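Putative acid phosphatase WZB (Escherichia coli, PDB 2WMY) probably removes phosphate from phosphotyrosine residues of proteins, as a low molecular weight protein tyrosine phosphatase. Local coordinates at residues 14-19 with 87-92; 41-46 with 72-77. The protein carries 1 engineered substitution. All blocks are in the same frame, centred on the assembly; numbering follows the deposited sequence.

In the fold
Both contacts meet at the C-terminal ends of neighbouring parallel strands, 10-15 and 37-42, and their centres lie about 9 Å apart. Contact 1 joins the end of strand 10-15 and the start of the P-loop, with the predicted nucleophile Cys15 and a bound sulfate, to the end of strand 84-87 and the turn entering helix 90-99. Contact 2 lies beside it, where the strand end 41-46 meets the loop 72-77. Two probable hydrogen bonds connect them: Asn18 OD1 receives Thr72 N at 2.6 Å, and Gly44 N reaches Thr16 O at 2.8 Å. Ile14 CD1 also packs on Phe74 CE1, 3.4 Å away. Through these pairs contact 2 adjoins the P-loop.

Contact 1: residues 14-19 with 87-92; sequences ICTGNI and VMEYSH. With SO4 (sulfate ion), chain I.
The His92 ring turns one edge to Thr16, whose OG1 receives NE2-H at 2.8 Å and lies only 1° out of the ring plane. Met88 CA also sits at the edge of the imidazole, near ND1, whereas Cys15 C and Ile14 O lie obliquely to the ring; Val43 packs against it from outside the contact. This is one flank of the phosphatase P-loop, the signature loop that runs from Cys15 to Arg21 after the first strand of the parallel sheet. ND1 accepts Glu89 N at 3.0 Å, the donor tilted 31° from the plane, which leaves NE2 as the donor to Thr16. With chi1 -56°, Thr16 OG1 stands beside its own backbone N and anti to the carbonyl carbon, facing His92. The hydroxyl donates to a water 2.9 Å from Thr16 OG1, and the water donates to the second flat group, the Glu89 carboxylate, through OE2. That same OE2 holds a salt bridge to Arg21, a predicted active-site residue, so a relay runs from His92 through Thr16 OG1, the water and Glu89 OE2, ending in the salt bridge. Deeper in, Ile14 and Val87 lie side by side on neighbouring parallel strands, CB of Ile14 being 4.0 Å from CG1 of Val87. Ile14 O takes only a weak bond from Met88 N. CG of Met88 lies 3.6 Å from CB of Cys15, packing against the predicted nucleophile. The sulfate sits in the P-loop, consistent with the place of a substrate phosphate, and backbone N-H groups grip it, among them those of Cys20 and Arg21. Gly17 N points almost straight at sulfate O3 from 2.8 Å, while Ile19 N reaches O1 at 3.0 Å.

Contact 2: residues 41-46 with 72-77; sequences AGVGAL and TKFTSA
Ala41 and Gly42 press their backbone and the Ala41 methyl against Thr72 and Phe74, bridging the end of the outermost strand, 37-42, of the four-stranded parallel sheet of the low molecular weight phosphatase fold to loop 72-77. A single beta bridge does the joining. Gly42 uses both polar atoms: its N gives a hydrogen bond to Thr72 O at 2.9 Å, and its O receives Phe74 N at 3.0 Å, with an N-H...O angle of 174°. The packing is tight here. Ala41 CB rests 4.0 Å from Phe74 CB, and the Ala45 methyl comes to 3.1 Å from Thr72 O as the chain turns back after Gly42. CG of Phe74 is anti to its backbone N (chi1 174°), and the ring leads on from the bridge into the core, where Leu12 and Ile14 of strand 10-15 and Ile96 and Ile99 of helix 90-99 contact it. Elsewhere the contact is thinner. Val43, partly exposed, makes only a long contact with the ring, its CG1 standing 4.3 Å from Phe74 CD2, and its side chain also touches His92 and Gln95 of helix 90-99. Toward solvent, Lys73 starts away from 41-46, but its chain bends at chi2 (65°) and returns over the turn, exposed and touching through aliphatic carbons alone. Beyond the bridge, Thr75 leaves the interface to N-cap helix 76-79 through Leu78 N. On the solvent side, Lys73 CD lies 3.6 Å from Gly42 O, the carbonyl already bonded to Phe74 N, and Lys73 CE lies 3.8 Å from Val43 O.

Contact 1: residues 14-19 with 87-92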
# COMPACT_ATOMS: atom_id res chain seq x y z
N ILE A 14 -0.07 -3.55 0.19
CA ILE A 14 0.75 -4.27 -0.79
C ILE A 14 0.73 -3.69 -2.20
O ILE A 14 -0.34 -3.42 -2.76
CB ILE A 14 0.32 -5.75 -0.87
CG1 ILE A 14 0.33 -6.38 0.53
CG2 ILE A 14 1.21 -6.50 -1.85
CD1 ILE A 14 -0.43 -7.68 0.62
N CYS A 15 1.92 -3.51 -2.76
CA CYS A 15 2.06 -3.18 -4.17
C CYS A 15 3.02 -4.16 -4.84
O CYS A 15 3.07 -5.35 -4.49
CB CYS A 15 2.50 -1.72 -4.39
SG CYS A 15 4.11 -1.22 -3.70
N THR A 16 3.79 -3.67 -5.80
CA THR A 16 4.72 -4.54 -6.50
C THR A 16 6.14 -4.41 -5.95
O THR A 16 6.68 -5.36 -5.39
CB THR A 16 4.72 -4.26 -7.98
OG1 THR A 16 3.38 -4.38 -8.46
CG2 THR A 16 5.62 -5.23 -8.73
N GLY A 17 6.72 -3.23 -6.10
CA GLY A 17 8.08 -3.01 -5.66
C GLY A 17 8.24 -2.76 -4.17
O GLY A 17 9.34 -2.91 -3.64
N ASN A 18 7.16 -2.38 -3.49
CA ASN A 18 7.21 -1.91 -2.10
C ASN A 18 8.18 -0.73 -1.96
O ASN A 18 8.85 -0.57 -0.95
CB ASN A 18 7.57 -3.05 -1.13
CG ASN A 18 7.50 -2.64 0.35
OD1 ASN A 18 8.35 -3.01 1.14
ND2 ASN A 18 6.47 -1.89 0.72
N ILE A 19 8.25 0.11 -3.00
CA ILE A 19 9.09 1.30 -2.96
C ILE A 19 8.36 2.58 -3.40
O ILE A 19 8.84 3.68 -3.16
CB ILE A 19 10.38 1.14 -3.80
CG1 ILE A 19 10.04 0.98 -5.28
CG2 ILE A 19 11.19 -0.05 -3.31
CD1 ILE A 19 11.28 0.88 -6.16
N VAL A 87 -4.40 -4.34 -1.56
CA VAL A 87 -3.51 -4.39 -2.72
C VAL A 87 -3.87 -3.31 -3.73
O VAL A 87 -5.00 -2.85 -3.79
CB VAL A 87 -3.49 -5.77 -3.40
CG1 VAL A 87 -3.22 -6.87 -2.38
CG2 VAL A 87 -4.80 -6.02 -4.13
N MET A 88 -2.88 -2.92 -4.53
CA MET A 88 -3.02 -1.76 -5.39
C MET A 88 -3.78 -2.09 -6.67
O MET A 88 -4.61 -1.32 -7.13
CB MET A 88 -1.64 -1.17 -5.71
CG MET A 88 -0.89 -0.67 -4.48
SD MET A 88 -1.80 0.66 -3.67
CE MET A 88 -1.04 0.67 -2.04
N GLU A 89 -3.50 -3.27 -7.23
CA GLU A 89 -4.01 -3.61 -8.55
C GLU A 89 -4.85 -4.88 -8.59
O GLU A 89 -4.65 -5.80 -7.80
CB GLU A 89 -2.85 -3.75 -9.53
CG GLU A 89 -1.97 -2.52 -9.64
CD GLU A 89 -0.87 -2.69 -10.66
OE1 GLU A 89 -1.15 -3.32 -11.70
OE2 GLU A 89 0.26 -2.20 -10.42
N TYR A 90 -5.79 -4.92 -9.53
CA TYR A 90 -6.55 -6.12 -9.80
C TYR A 90 -5.60 -7.30 -9.99
O TYR A 90 -5.79 -8.36 -9.40
CB TYR A 90 -7.45 -5.94 -11.03
CG TYR A 90 -8.68 -5.10 -10.76
CD1 TYR A 90 -9.74 -5.61 -10.02
CD2 TYR A 90 -8.78 -3.80 -11.24
CE1 TYR A 90 -10.87 -4.85 -9.77
CE2 TYR A 90 -9.90 -3.03 -10.99
CZ TYR A 90 -10.94 -3.56 -10.26
OH TYR A 90 -12.06 -2.79 -10.03
N SER A 91 -4.57 -7.10 -10.81
CA SER A 91 -3.60 -8.16 -11.06
C SER A 91 -2.98 -8.70 -9.76
O SER A 91 -2.60 -9.87 -9.68
CB SER A 91 -2.50 -7.68 -12.01
OG SER A 91 -1.87 -6.52 -11.49
N HIS A 92 -2.89 -7.85 -8.74
CA HIS A 92 -2.38 -8.26 -7.44
C HIS A 92 -3.28 -9.27 -6.74
O HIS A 92 -2.80 -10.12 -5.99
CB HIS A 92 -2.17 -7.05 -6.53
CG HIS A 92 -0.99 -6.21 -6.89
ND1 HIS A 92 -0.98 -4.84 -6.73
CD2 HIS A 92 0.22 -6.54 -7.41
CE1 HIS A 92 0.18 -4.36 -7.13
NE2 HIS A 92 0.93 -5.37 -7.54
S SO4 I . 5.73 0.20 -6.67
O1 SO4 I . 6.60 0.08 -5.48
O2 SO4 I . 6.54 0.67 -7.80
O3 SO4 I . 5.10 -1.08 -7.03
O4 SO4 I . 4.67 1.16 -6.35
O HOH W 1 2.78 -3.13 -10.96

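Contact 2: residues 41-46 with 72-77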
# COMPACT_ATOMS: atom_id res chain seq x y z
N ALA A 41 4.35 -4.45 1.94
CA ALA A 41 5.25 -5.37 1.24
C ALA A 41 4.89 -5.43 -0.24
O ALA A 41 3.89 -4.85 -0.68
CB ALA A 41 5.18 -6.76 1.86
N GLY A 42 5.70 -6.14 -1.02
CA GLY A 42 5.52 -6.14 -2.46
C GLY A 42 5.66 -7.51 -3.08
O GLY A 42 6.54 -8.29 -2.72
N VAL A 43 4.78 -7.81 -4.03
CA VAL A 43 4.82 -9.11 -4.69
C VAL A 43 6.04 -9.23 -5.60
O VAL A 43 6.41 -10.33 -6.00
CB VAL A 43 3.52 -9.41 -5.46
CG1 VAL A 43 2.34 -9.51 -4.50
CG2 VAL A 43 3.28 -8.33 -6.51
N GLY A 44 6.67 -8.10 -5.93
CA GLY A 44 7.92 -8.09 -6.68
C GLY A 44 8.93 -7.16 -6.04
O GLY A 44 9.55 -6.33 -6.69
N ALA A 45 9.10 -7.31 -4.73
CA ALA A 45 9.74 -6.28 -3.94
C ALA A 45 11.22 -6.12 -4.24
O ALA A 45 11.91 -7.08 -4.56
CB ALA A 45 9.53 -6.54 -2.45
N LEU A 46 11.69 -4.88 -4.14
CA LEU A 46 13.12 -4.60 -4.17
C LEU A 46 13.61 -4.62 -2.72
O LEU A 46 13.61 -3.59 -2.04
CB LEU A 46 13.40 -3.25 -4.86
CG LEU A 46 12.99 -3.14 -6.34
CD1 LEU A 46 13.38 -1.78 -6.90
CD2 LEU A 46 13.61 -4.25 -7.17
N THR A 72 10.25 -4.73 1.27
CA THR A 72 9.97 -6.02 1.89
C THR A 72 9.17 -6.93 0.97
O THR A 72 8.20 -6.49 0.34
CB THR A 72 9.18 -5.85 3.20
OG1 THR A 72 9.92 -5.02 4.11
CG2 THR A 72 8.87 -7.20 3.85
N LYS A 73 9.57 -8.19 0.90
CA LYS A 73 8.92 -9.16 0.01
C LYS A 73 7.65 -9.69 0.64
O LYS A 73 7.66 -10.09 1.81
CB LYS A 73 9.88 -10.32 -0.27
CG LYS A 73 9.29 -11.43 -1.13
CD LYS A 73 8.98 -10.94 -2.53
CE LYS A 73 8.58 -12.09 -3.45
NZ LYS A 73 9.72 -13.01 -3.73
N PHE A 74 6.56 -9.70 -0.12
CA PHE A 74 5.32 -10.31 0.34
C PHE A 74 5.39 -11.84 0.31
O PHE A 74 5.84 -12.43 -0.68
CB PHE A 74 4.12 -9.86 -0.49
CG PHE A 74 2.84 -10.57 -0.14
CD1 PHE A 74 2.05 -10.13 0.90
CD2 PHE A 74 2.45 -11.71 -0.83
CE1 PHE A 74 0.87 -10.79 1.23
CE2 PHE A 74 1.28 -12.38 -0.49
CZ PHE A 74 0.49 -11.91 0.54
N THR A 75 4.93 -12.48 1.38
CA THR A 75 4.91 -13.94 1.47
C THR A 75 3.65 -14.40 2.18
O THR A 75 3.03 -13.63 2.91
CB THR A 75 6.12 -14.49 2.27
OG1 THR A 75 6.00 -14.11 3.64
CG2 THR A 75 7.46 -13.98 1.69
N SER A 76 3.27 -15.66 1.99
CA SER A 76 2.11 -16.21 2.69
C SER A 76 2.31 -16.13 4.20
O SER A 76 1.38 -15.86 4.95
CB SER A 76 1.85 -17.65 2.28
OG SER A 76 2.88 -18.48 2.77
N ALA A 77 3.55 -16.35 4.65
CA ALA A 77 3.85 -16.34 6.08
C ALA A 77 3.62 -14.97 6.68
O ALA A 77 3.09 -14.85 7.78
CB ALA A 77 5.30 -16.79 6.31